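Side-chain contacts in probable zinc protease PqqL (Escherichia coli, PDB 6OFT), which probably cleaves peptide bonds as a zinc-dependent endopeptidase of the M16 family, the chain here being the first half of the periplasmic protein: residues 43-46 with 52-55; 300-305 with 331-336; 109-114 with 217-222; 283-288 with 356-361. All coordinates share one frame; numbering follows the deposited sequence.

From the N terminus, contact 1 comes first: it closes a tight loop between strand 31-38 and helix 52-59, with five residues between its two segments, in the part of the fold that carries the predicted zinc site. Contact 3 follows and spans about a hundred residues, tying helix 107-122 to the C-terminal part of helix 209-220 beside the six-stranded sheet. Contact 4 then joins helix 271-296 to helix 352-371. Contact 2 is nested inside the loop that contact 4 closes, and sets the first part of strand 303-314 against helix 331-348. No contacts cross. Contacts 2 and 4 share one side of the chain, their centres 22 Å apart; contacts 1 and 3 lie across the chain's centre from them.

Contact 1 of 4, residues 43-46 with 52-55; sequences LQEE and VAHF
Glu45 turns its CG anti to its own carbonyl carbon (chi1 -67°) and then runs out extended (chi2 170°), which carries the carboxylate to the backbone of Val52 and Ala53 at the start of helix 52-59. This helix bears the inverted zinc-binding motif HxxEH of the M16 proteases, here His54, Glu57 and His58, predicted to supply two zinc ligands and the proton acceptor. The carboxylate meets amide groups at the N-terminal end of the helix, where N-H groups lack partners from a preceding turn. Ala53 N gives a fairly straight hydrogen bond to Glu45 OE2 (2.8 Å, 161° at the hydrogen); OE2 receives it on its anti lone pair, the one away from OE1. OE1 in turn accepts from Gly51 N just ahead of the helix, so both oxygens are tied to backbone, which restrains rotation of the carboxylate. Val52 N is also close, 3.0 Å from Glu45 OE2, but the angle is too poor for a bond. The N-H groups and the helix end would be expected to stabilise a negative charge on Glu45. Phe189 of helix 183-193 packs against Val52 and Ala53, and the contact is buried. One water links loop to motif: it donates to Glu45 OE2 at 2.7 Å and accepts from the backbone N of His54 at 2.8 Å.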
loop_
_atom_site.group_PDB
_atom_site.type_symbol
_atom_site.label_atom_id
_atom_site.label_comp_id
_atom_site.label_asym_id
_atom_site.label_seq_id
_atom_site.Cartn_x
_atom_site.Cartn_y
_atom_site.Cartn_z
ATOM N N LEU A 43 -5.846 7.437 11.051
ATOM C CA LEU A 43 -6.647 8.554 10.506
ATOM C C LEU A 43 -7.762 9.004 11.456
ATOM O O LEU A 43 -8.026 10.199 11.571
ATOM C CB LEU A 43 -7.255 8.247 9.119
ATOM C CG LEU A 43 -6.326 8.035 7.914
ATOM C CD1 LEU A 43 -7.107 7.625 6.707
ATOM C CD2 LEU A 43 -5.514 9.255 7.591
ATOM N N GLN A 44 -8.408 8.043 12.135
ATOM C CA GLN A 44 -9.557 8.291 13.015
ATOM C C GLN A 44 -9.233 8.866 14.380
ATOM O O GLN A 44 -10.163 9.250 15.095
ATOM C CB GLN A 44 -10.392 7.021 13.171
ATOM C CG GLN A 44 -10.896 6.452 11.849
ATOM C CD GLN A 44 -11.732 7.408 11.025
ATOM O OE1 GLN A 44 -12.544 8.179 11.539
ATOM N NE2 GLN A 44 -11.552 7.361 9.713
ATOM N N GLU A 45 -7.941 8.944 14.746
ATOM C CA GLU A 45 -7.501 9.475 16.036
ATOM C C GLU A 45 -7.870 10.949 16.202
ATOM O O GLU A 45 -7.712 11.743 15.268
ATOM C CB GLU A 45 -5.980 9.342 16.180
ATOM C CG GLU A 45 -5.448 7.919 16.267
ATOM C CD GLU A 45 -3.938 7.811 16.160
ATOM O OE1 GLU A 45 -3.282 8.800 15.758
ATOM O OE2 GLU A 45 -3.405 6.729 16.492
ATOM N N GLU A 46 -8.321 11.322 17.414
ATOM C CA GLU A 46 -8.609 12.718 17.753
ATOM C C GLU A 46 -7.263 13.415 17.998
ATOM O O GLU A 46 -6.243 12.730 18.139
ATOM C CB GLU A 46 -9.521 12.804 18.996
ATOM C CG GLU A 46 -10.947 12.304 18.779
ATOM C CD GLU A 46 -11.734 12.892 17.618
ATOM O OE1 GLU A 46 -11.573 14.097 17.316
ATOM O OE2 GLU A 46 -12.526 12.134 17.011
ATOM N N VAL A 52 -2.338 6.496 19.278
ATOM C CA VAL A 52 -3.171 5.634 20.126
ATOM C C VAL A 52 -3.614 4.368 19.363
ATOM O O VAL A 52 -3.628 3.298 19.974
ATOM C CB VAL A 52 -4.337 6.418 20.799
ATOM C CG1 VAL A 52 -5.420 5.505 21.343
ATOM C CG2 VAL A 52 -3.797 7.311 21.915
ATOM N N ALA A 53 -3.914 4.458 18.048
ATOM C CA ALA A 53 -4.269 3.256 17.278
ATOM C C ALA A 53 -3.125 2.226 17.339
ATOM O O ALA A 53 -3.379 1.042 17.553
ATOM C CB ALA A 53 -4.581 3.609 15.826
ATOM N N HIS A 54 -1.868 2.708 17.207
ATOM C CA HIS A 54 -0.640 1.899 17.229
ATOM C C HIS A 54 -0.353 1.390 18.651
ATOM O O HIS A 54 0.083 0.248 18.815
ATOM C CB HIS A 54 0.523 2.705 16.612
ATOM C CG HIS A 54 1.874 2.062 16.700
ATOM N ND1 HIS A 54 2.894 2.635 17.436
ATOM C CD2 HIS A 54 2.335 0.926 16.130
ATOM C CE1 HIS A 54 3.934 1.827 17.305
ATOM N NE2 HIS A 54 3.644 0.780 16.537
ATOM N N PHE A 55 -0.598 2.233 19.674
ATOM C CA PHE A 55 -0.418 1.866 21.086
ATOM C C PHE A 55 -1.419 0.738 21.444
ATOM O O PHE A 55 -1.001 -0.266 22.029
ATOM C CB PHE A 55 -0.580 3.089 22.016
ATOM C CG PHE A 55 0.094 3.032 23.380
ATOM C CD1 PHE A 55 0.049 1.874 24.155
ATOM C CD2 PHE A 55 0.707 4.159 23.918
ATOM C CE1 PHE A 55 0.662 1.825 25.414
ATOM C CE2 PHE A 55 1.312 4.115 25.184
ATOM C CZ PHE A 55 1.277 2.954 25.928
HETATM O O HOH W 1 -1.527 5.016 15.582
#

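Contact 2 of 4, residues 300-305 with 331-336; sequences LKTISG and MQDAAN
The carboxylate of Asp333 is the flat group on the outer side of this contact, and Thr302 lies over one of its faces: Thr302 CB is 3.6 Å and CG2 3.8 Å from Asp333 OD1. The two side chains cross at about a right angle, and a hydrocarbon corner, not the hydroxyl, rests on the acid. At the root of the same side chain, Asp333 CB touches the carbonyl oxygen of Thr302 at 3.5 Å. The rotamer of Thr302 decides which branch faces the acid: with chi1 at 52°, OG1 is tucked between its own N and carbonyl carbon, and there the hydroxyl reaches a water instead of the carboxylate. That water lies 2.9 Å from Thr302 OG1 and donates to the backbone oxygen of Asp333 at 2.7 Å. No direct hydrogen bond spans the two segments; the water bridge is the polar link, on the outer and more exposed side. Deeper in, the contact becomes apolar. Ile303 pushes CG2 against the helix backbone, 3.6 Å from Asp333 O and 3.8 Å from Ala334 CA. Ile303 also packs on Leu291 and Ile295 of helix 271-296 and on Val324 of strand 317-326, while Ala334 touches Ala326. Ile303, near the start of outermost strand 303-314 of the five-stranded sheet, thus joins that strand to helices 271-296 and 331-348.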
loop_
_atom_site.group_PDB
_atom_site.type_symbol
_atom_site.label_atom_id
_atom_site.label_comp_id
_atom_site.label_asym_id
_atom_site.label_seq_id
_atom_site.Cartn_x
_atom_site.Cartn_y
_atom_site.Cartn_z
ATOM N N LEU A 300 21.440 5.622 -23.889
ATOM C CA LEU A 300 21.546 6.353 -22.621
ATOM C C LEU A 300 22.553 5.770 -21.629
ATOM O O LEU A 300 22.163 5.158 -20.629
ATOM C CB LEU A 300 20.159 6.496 -21.959
ATOM C CG LEU A 300 19.226 7.552 -22.532
ATOM C CD1 LEU A 300 17.798 7.263 -22.137
ATOM C CD2 LEU A 300 19.632 8.954 -22.088
ATOM N N LYS A 301 23.849 5.998 -21.874
ATOM C CA LYS A 301 24.885 5.527 -20.952
ATOM C C LYS A 301 25.330 6.646 -19.993
ATOM O O LYS A 301 26.102 6.402 -19.060
ATOM C CB LYS A 301 26.048 4.854 -21.703
ATOM C CG LYS A 301 26.144 3.339 -21.442
ATOM C CD LYS A 301 24.860 2.551 -21.807
ATOM C CE LYS A 301 24.800 1.196 -21.141
ATOM N NZ LYS A 301 23.410 0.669 -21.078
ATOM N N THR A 302 24.746 7.856 -20.184
ATOM C CA THR A 302 24.932 9.071 -19.376
ATOM C C THR A 302 24.121 8.997 -18.063
ATOM O O THR A 302 24.294 9.852 -17.192
ATOM C CB THR A 302 24.533 10.327 -20.187
ATOM O OG1 THR A 302 23.217 10.160 -20.721
ATOM C CG2 THR A 302 25.521 10.655 -21.302
ATOM N N ILE A 303 23.222 7.986 -17.943
ATOM C CA ILE A 303 22.340 7.718 -16.794
ATOM C C ILE A 303 22.444 6.239 -16.368
ATOM O O ILE A 303 22.823 5.397 -17.190
ATOM C CB ILE A 303 20.860 8.142 -17.069
ATOM C CG1 ILE A 303 20.234 7.343 -18.231
ATOM C CG2 ILE A 303 20.738 9.655 -17.286
ATOM C CD1 ILE A 303 18.730 7.181 -18.172
ATOM N N SER A 304 22.093 5.916 -15.104
ATOM C CA SER A 304 22.171 4.540 -14.608
ATOM C C SER A 304 20.881 3.739 -14.829
ATOM O O SER A 304 20.937 2.564 -15.198
ATOM C CB SER A 304 22.615 4.500 -13.148
ATOM O OG SER A 304 21.605 4.908 -12.240
ATOM N N GLY A 305 19.743 4.387 -14.623
ATOM C CA GLY A 305 18.433 3.778 -14.797
ATOM C C GLY A 305 17.314 4.762 -14.547
ATOM O O GLY A 305 17.496 5.974 -14.691
ATOM N N MET A 331 23.992 15.264 -12.401
ATOM C CA MET A 331 22.602 15.716 -12.274
ATOM C C MET A 331 22.036 16.291 -13.571
ATOM O O MET A 331 20.842 16.135 -13.832
ATOM C CB MET A 331 22.433 16.699 -11.098
ATOM C CG MET A 331 22.901 16.141 -9.746
ATOM S SD MET A 331 22.138 14.571 -9.259
ATOM C CE MET A 331 20.566 15.152 -8.643
ATOM N N GLN A 332 22.891 16.918 -14.398
ATOM C CA GLN A 332 22.492 17.512 -15.678
ATOM C C GLN A 332 22.040 16.449 -16.677
ATOM O O GLN A 332 21.002 16.619 -17.321
ATOM C CB GLN A 332 23.614 18.382 -16.261
ATOM C CG GLN A 332 23.138 19.380 -17.315
ATOM C CD GLN A 332 22.356 20.523 -16.718
ATOM O OE1 GLN A 332 22.848 21.274 -15.866
ATOM N NE2 GLN A 332 21.118 20.676 -17.158
ATOM N N ASP A 333 22.780 15.336 -16.757
ATOM C CA ASP A 333 22.456 14.227 -17.657
ATOM C C ASP A 333 21.157 13.531 -17.288
ATOM O O ASP A 333 20.406 13.144 -18.186
ATOM C CB ASP A 333 23.629 13.231 -17.756
ATOM C CG ASP A 333 24.825 13.756 -18.533
ATOM O OD1 ASP A 333 25.900 13.124 -18.461
ATOM O OD2 ASP A 333 24.685 14.798 -19.214
ATOM N N ALA A 334 20.894 13.380 -15.970
ATOM C CA ALA A 334 19.671 12.781 -15.435
ATOM C C ALA A 334 18.468 13.644 -15.826
ATOM O O ALA A 334 17.506 13.128 -16.398
ATOM C CB ALA A 334 19.763 12.665 -13.918
ATOM N N ALA A 335 18.557 14.967 -15.560
ATOM C CA ALA A 335 17.529 15.955 -15.881
ATOM C C ALA A 335 17.277 15.956 -17.395
ATOM O O ALA A 335 16.117 15.883 -17.815
ATOM C CB ALA A 335 17.963 17.334 -15.402
ATOM N N ASN A 336 18.372 15.970 -18.206
ATOM C CA ASN A 336 18.293 15.931 -19.667
ATOM C C ASN A 336 17.527 14.720 -20.171
ATOM O O ASN A 336 16.567 14.900 -20.922
ATOM C CB ASN A 336 19.672 16.055 -20.317
ATOM C CG ASN A 336 20.105 17.487 -20.481
ATOM O OD1 ASN A 336 19.465 18.276 -21.175
ATOM N ND2 ASN A 336 21.196 17.863 -19.849
HETATM O O HOH W 2 21.243 12.272 -20.655
#

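Contact 3 of 4, residues 109-114 with 217-222; sequences NLQQVM and KDNLSK
Gln111 and Asn219 join their side-chain amides in a cyclic pair of hydrogen bonds that links two helices of the alpha/beta M16 fold, both placed against the six-stranded mixed sheet. Polar first: Gln111 NE2 donates to Asn219 OD1 at 2.7 Å, and Asn219 ND2 returns a bond to Gln111 OE1 at 2.9 Å. Each acceptor lies nearly in the amide plane of its donor, but the two planes are turned 32° apart, and each donor sits 20° or more off the plane of the carbonyl it meets. Gln111 sets CG anti to its backbone N and bends at chi2 (46°), which swings its amide round to Asn219. Asn219 ND2 has a second acceptor in Leu215 O one turn back, and this fixes the rotation of its amide. Ser118 of helix 107-122, just beyond the segment, bonds through OG to the backbone O of Asn219. The apolar part belongs to Met114, whose CB lies over one face of the Asn219 amide, 3.5 Å from ND2. Its chain, folded at chi2 and chi3, heads inward, where both Met114 and Leu220 rest on Phe201 of strand 199-205. The two side chains cross at about a right angle, and Met114 CE meets Leu220 CD1 at 3.9 Å.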
loop_
_atom_site.group_PDB
_atom_site.type_symbol
_atom_site.label_atom_id
_atom_site.label_comp_id
_atom_site.label_asym_id
_atom_site.label_seq_id
_atom_site.Cartn_x
_atom_site.Cartn_y
_atom_site.Cartn_z
ATOM N N ASN A 109 -4.887 -26.512 18.398
ATOM C CA ASN A 109 -4.087 -25.293 18.251
ATOM C C ASN A 109 -4.845 -24.257 17.435
ATOM O O ASN A 109 -4.814 -23.080 17.781
ATOM C CB ASN A 109 -2.744 -25.607 17.622
ATOM C CG ASN A 109 -1.799 -26.294 18.570
ATOM O OD1 ASN A 109 -2.050 -26.411 19.768
ATOM N ND2 ASN A 109 -0.682 -26.749 18.062
ATOM N N LEU A 110 -5.572 -24.699 16.379
ATOM C CA LEU A 110 -6.405 -23.805 15.570
ATOM C C LEU A 110 -7.445 -23.147 16.465
ATOM O O LEU A 110 -7.639 -21.932 16.390
ATOM C CB LEU A 110 -7.130 -24.575 14.453
ATOM C CG LEU A 110 -6.402 -24.834 13.152
ATOM C CD1 LEU A 110 -7.297 -25.627 12.210
ATOM C CD2 LEU A 110 -5.976 -23.521 12.467
ATOM N N GLN A 111 -8.086 -23.959 17.335
ATOM C CA GLN A 111 -9.105 -23.550 18.301
ATOM C C GLN A 111 -8.553 -22.568 19.342
ATOM O O GLN A 111 -9.194 -21.556 19.649
ATOM C CB GLN A 111 -9.743 -24.796 18.948
ATOM C CG GLN A 111 -10.804 -24.528 20.026
ATOM C CD GLN A 111 -11.831 -23.470 19.660
ATOM O OE1 GLN A 111 -12.452 -23.487 18.574
ATOM N NE2 GLN A 111 -12.024 -22.526 20.583
ATOM N N GLN A 112 -7.356 -22.867 19.874
ATOM C CA GLN A 112 -6.679 -22.030 20.824
ATOM C C GLN A 112 -6.387 -20.648 20.215
ATOM O O GLN A 112 -6.651 -19.641 20.871
ATOM C CB GLN A 112 -5.394 -22.728 21.312
ATOM C CG GLN A 112 -4.574 -21.900 22.285
ATOM C CD GLN A 112 -5.269 -21.677 23.602
ATOM O OE1 GLN A 112 -5.008 -22.377 24.576
ATOM N NE2 GLN A 112 -6.146 -20.675 23.664
ATOM N N VAL A 113 -5.886 -20.602 18.943
ATOM C CA VAL A 113 -5.585 -19.346 18.235
ATOM C C VAL A 113 -6.889 -18.520 18.061
ATOM O O VAL A 113 -6.898 -17.310 18.306
ATOM C CB VAL A 113 -4.823 -19.603 16.887
ATOM C CG1 VAL A 113 -4.783 -18.359 16.012
ATOM C CG2 VAL A 113 -3.401 -20.105 17.137
ATOM N N MET A 114 -7.990 -19.191 17.702
ATOM C CA MET A 114 -9.306 -18.554 17.524
ATOM C C MET A 114 -9.823 -17.945 18.841
ATOM O O MET A 114 -10.456 -16.892 18.816
ATOM C CB MET A 114 -10.320 -19.572 16.989
ATOM C CG MET A 114 -10.131 -19.927 15.521
ATOM S SD MET A 114 -10.028 -18.518 14.384
ATOM C CE MET A 114 -11.645 -17.785 14.573
ATOM N N LYS A 217 -17.645 -19.130 13.138
ATOM C CA LYS A 217 -18.924 -19.106 13.851
ATOM C C LYS A 217 -18.809 -19.600 15.301
ATOM O O LYS A 217 -19.362 -18.964 16.196
ATOM C CB LYS A 217 -20.022 -19.851 13.074
ATOM C CG LYS A 217 -21.431 -19.541 13.585
ATOM C CD LYS A 217 -22.538 -20.164 12.739
ATOM C CE LYS A 217 -23.885 -20.027 13.410
ATOM N NZ LYS A 217 -24.016 -20.939 14.584
ATOM N N ASP A 218 -18.078 -20.699 15.541
ATOM C CA ASP A 218 -17.919 -21.242 16.898
ATOM C C ASP A 218 -17.195 -20.309 17.849
ATOM O O ASP A 218 -17.403 -20.403 19.059
ATOM C CB ASP A 218 -17.169 -22.581 16.877
ATOM C CG ASP A 218 -17.927 -23.756 16.285
ATOM O OD1 ASP A 218 -17.321 -24.843 16.151
ATOM O OD2 ASP A 218 -19.120 -23.588 15.940
ATOM N N ASN A 219 -16.336 -19.420 17.320
ATOM C CA ASN A 219 -15.513 -18.579 18.174
ATOM C C ASN A 219 -15.787 -17.086 18.130
ATOM O O ASN A 219 -15.333 -16.380 19.027
ATOM C CB ASN A 219 -14.046 -18.845 17.851
ATOM C CG ASN A 219 -13.643 -20.248 18.212
ATOM O OD1 ASN A 219 -13.542 -20.596 19.384
ATOM N ND2 ASN A 219 -13.421 -21.088 17.221
ATOM N N LEU A 220 -16.506 -16.588 17.121
ATOM C CA LEU A 220 -16.687 -15.134 17.005
ATOM C C LEU A 220 -18.131 -14.671 16.976
ATOM O O LEU A 220 -18.369 -13.463 17.005
ATOM C CB LEU A 220 -15.918 -14.587 15.764
ATOM C CG LEU A 220 -14.385 -14.809 15.753
ATOM C CD1 LEU A 220 -13.786 -14.508 14.388
ATOM C CD2 LEU A 220 -13.683 -13.990 16.844
ATOM N N SER A 221 -19.090 -15.599 16.918
ATOM C CA SER A 221 -20.502 -15.216 16.870
ATOM C C SER A 221 -21.059 -14.776 18.239
ATOM O O SER A 221 -22.050 -14.033 18.278
ATOM C CB SER A 221 -21.360 -16.308 16.227
ATOM O OG SER A 221 -21.408 -17.486 17.011
ATOM N N LYS A 222 -20.397 -15.170 19.345
ATOM C CA LYS A 222 -20.838 -14.782 20.694
ATOM C C LYS A 222 -20.404 -13.357 21.103
ATOM O O LYS A 222 -20.818 -12.891 22.173
ATOM C CB LYS A 222 -20.436 -15.820 21.751
ATOM C CG LYS A 222 -21.303 -17.090 21.688
ATOM C CD LYS A 222 -21.449 -17.807 23.045
ATOM C CE LYS A 222 -20.343 -18.791 23.367
ATOM N NZ LYS A 222 -20.383 -19.997 22.494
#

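Contact 4 of 4, residues 283-288 with 356-361; sequences LVQLFN and DDVKST
Val358 is wedged between Leu286 and Gln285, one neighbour apolar and buried, the other polar and partly exposed. On the apolar side Val358 CG2 sits 3.8 Å from Leu286 CD2, the side chains crossing at a slant. Around them Met282 presses on Val358, while Leu417 of helix 414-425 and Phe350 close over Leu286, making a small hydrophobic core where three helices meet. The segments of helices 271-296 and 352-371 cross steeply, at 110° with axes 10.6 Å apart. Val358 carries most of the contact from helix 352-371. On the polar side, packed almost as closely, Gln285 stretches out towards Val358 and lays one amide face over its methyls. CG anti to the backbone N (chi1 -175°), with the chain straight beyond it, carries the amide that far. Val358 CG1 is 4.0 Å from Gln285 CD, and CG2 is 3.9 Å from Gln285 NE2. The looseness comes at the exposed rim, where Thr361 OG1 stays 4.3 Å from Gln285 NE2, too long for a hydrogen bond. The polar end is held instead by Arg362, whose NH1 bonds to Gln285 OE1. Cohesion between these two segments therefore comes from van der Waals packing on one valine, while the bond from Arg362 probably steadies the amide.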
loop_
_atom_site.group_PDB
_atom_site.type_symbol
_atom_site.label_atom_id
_atom_site.label_comp_id
_atom_site.label_asym_id
_atom_site.label_seq_id
_atom_site.Cartn_x
_atom_site.Cartn_y
_atom_site.Cartn_z
ATOM N N LEU A 283 0.354 3.660 -19.116
ATOM C CA LEU A 283 1.167 4.865 -19.340
ATOM C C LEU A 283 2.491 4.739 -18.598
ATOM O O LEU A 283 3.539 5.047 -19.163
ATOM C CB LEU A 283 0.430 6.143 -18.913
ATOM C CG LEU A 283 -0.584 6.733 -19.900
ATOM C CD1 LEU A 283 -1.269 7.925 -19.303
ATOM C CD2 LEU A 283 0.071 7.143 -21.234
ATOM N N VAL A 284 2.433 4.227 -17.348
ATOM C CA VAL A 284 3.569 3.975 -16.451
ATOM C C VAL A 284 4.476 2.915 -17.094
ATOM O O VAL A 284 5.677 3.163 -17.260
ATOM C CB VAL A 284 3.060 3.593 -15.016
ATOM C CG1 VAL A 284 4.079 2.773 -14.225
ATOM C CG2 VAL A 284 2.632 4.828 -14.231
ATOM N N GLN A 285 3.896 1.773 -17.514
ATOM C CA GLN A 285 4.657 0.701 -18.150
ATOM C C GLN A 285 5.318 1.132 -19.464
ATOM O O GLN A 285 6.473 0.782 -19.697
ATOM C CB GLN A 285 3.811 -0.564 -18.372
ATOM C CG GLN A 285 4.658 -1.734 -18.923
ATOM C CD GLN A 285 3.979 -3.077 -18.895
ATOM O OE1 GLN A 285 2.925 -3.258 -18.277
ATOM N NE2 GLN A 285 4.588 -4.056 -19.560
ATOM N N LEU A 286 4.595 1.881 -20.313
ATOM C CA LEU A 286 5.119 2.338 -21.601
ATOM C C LEU A 286 6.337 3.248 -21.413
ATOM O O LEU A 286 7.326 3.092 -22.132
ATOM C CB LEU A 286 4.019 3.011 -22.423
ATOM C CG LEU A 286 2.997 2.080 -23.096
ATOM C CD1 LEU A 286 1.723 2.823 -23.394
ATOM C CD2 LEU A 286 3.548 1.472 -24.379
ATOM N N PHE A 287 6.291 4.142 -20.395
ATOM C CA PHE A 287 7.406 5.020 -20.043
ATOM C C PHE A 287 8.624 4.149 -19.681
ATOM O O PHE A 287 9.706 4.362 -20.218
ATOM C CB PHE A 287 7.028 5.924 -18.852
ATOM C CG PHE A 287 8.127 6.882 -18.456
ATOM C CD1 PHE A 287 9.139 6.486 -17.579
ATOM C CD2 PHE A 287 8.157 8.176 -18.959
ATOM C CE1 PHE A 287 10.149 7.374 -17.206
ATOM C CE2 PHE A 287 9.177 9.061 -18.594
ATOM C CZ PHE A 287 10.162 8.652 -17.719
ATOM N N ASN A 288 8.421 3.169 -18.769
ATOM C CA ASN A 288 9.427 2.211 -18.290
ATOM C C ASN A 288 10.052 1.448 -19.438
ATOM O O ASN A 288 11.274 1.332 -19.495
ATOM C CB ASN A 288 8.805 1.233 -17.269
ATOM C CG ASN A 288 8.491 1.896 -15.956
ATOM O OD1 ASN A 288 8.973 2.989 -15.694
ATOM N ND2 ASN A 288 7.684 1.260 -15.098
ATOM N N ASP A 356 0.642 -2.517 -28.414
ATOM C CA ASP A 356 0.390 -3.927 -28.740
ATOM C C ASP A 356 1.360 -4.858 -28.014
ATOM O O ASP A 356 0.946 -5.931 -27.587
ATOM C CB ASP A 356 0.446 -4.190 -30.259
ATOM C CG ASP A 356 -0.782 -3.779 -31.054
ATOM O OD1 ASP A 356 -1.863 -3.604 -30.441
ATOM O OD2 ASP A 356 -0.664 -3.637 -32.290
ATOM N N ASP A 357 2.631 -4.447 -27.850
ATOM C CA ASP A 357 3.603 -5.250 -27.101
ATOM C C ASP A 357 3.313 -5.245 -25.587
ATOM O O ASP A 357 3.470 -6.275 -24.954
ATOM C CB ASP A 357 5.040 -4.807 -27.379
ATOM C CG ASP A 357 6.080 -5.697 -26.715
ATOM O OD1 ASP A 357 6.172 -6.894 -27.091
ATOM O OD2 ASP A 357 6.794 -5.205 -25.821
ATOM N N VAL A 358 2.895 -4.110 -25.013
ATOM C CA VAL A 358 2.552 -4.026 -23.582
ATOM C C VAL A 358 1.362 -4.962 -23.275
ATOM O O VAL A 358 1.467 -5.794 -22.378
ATOM C CB VAL A 358 2.370 -2.564 -23.093
ATOM C CG1 VAL A 358 1.421 -2.463 -21.889
ATOM C CG2 VAL A 358 3.721 -1.958 -22.745
ATOM N N LYS A 359 0.284 -4.884 -24.086
ATOM C CA LYS A 359 -0.903 -5.725 -23.967
ATOM C C LYS A 359 -0.586 -7.232 -24.093
ATOM O O LYS A 359 -0.916 -7.989 -23.177
ATOM C CB LYS A 359 -1.965 -5.311 -24.988
ATOM C CG LYS A 359 -2.613 -3.963 -24.686
ATOM C CD LYS A 359 -3.627 -3.654 -25.753
ATOM C CE LYS A 359 -4.337 -2.353 -25.503
ATOM N NZ LYS A 359 -5.356 -2.119 -26.554
ATOM N N SER A 360 0.058 -7.655 -25.199
ATOM C CA SER A 360 0.415 -9.060 -25.438
ATOM C C SER A 360 1.310 -9.684 -24.357
ATOM O O SER A 360 1.085 -10.845 -24.009
ATOM C CB SER A 360 1.032 -9.252 -26.822
ATOM O OG SER A 360 2.337 -8.709 -26.914
ATOM N N THR A 361 2.301 -8.938 -23.828
ATOM C CA THR A 361 3.202 -9.459 -22.778
ATOM C C THR A 361 2.507 -9.558 -21.414
ATOM O O THR A 361 2.835 -10.449 -20.621
ATOM C CB THR A 361 4.508 -8.658 -22.686
ATOM O OG1 THR A 361 4.203 -7.286 -22.436
ATOM C CG2 THR A 361 5.376 -8.809 -23.920
#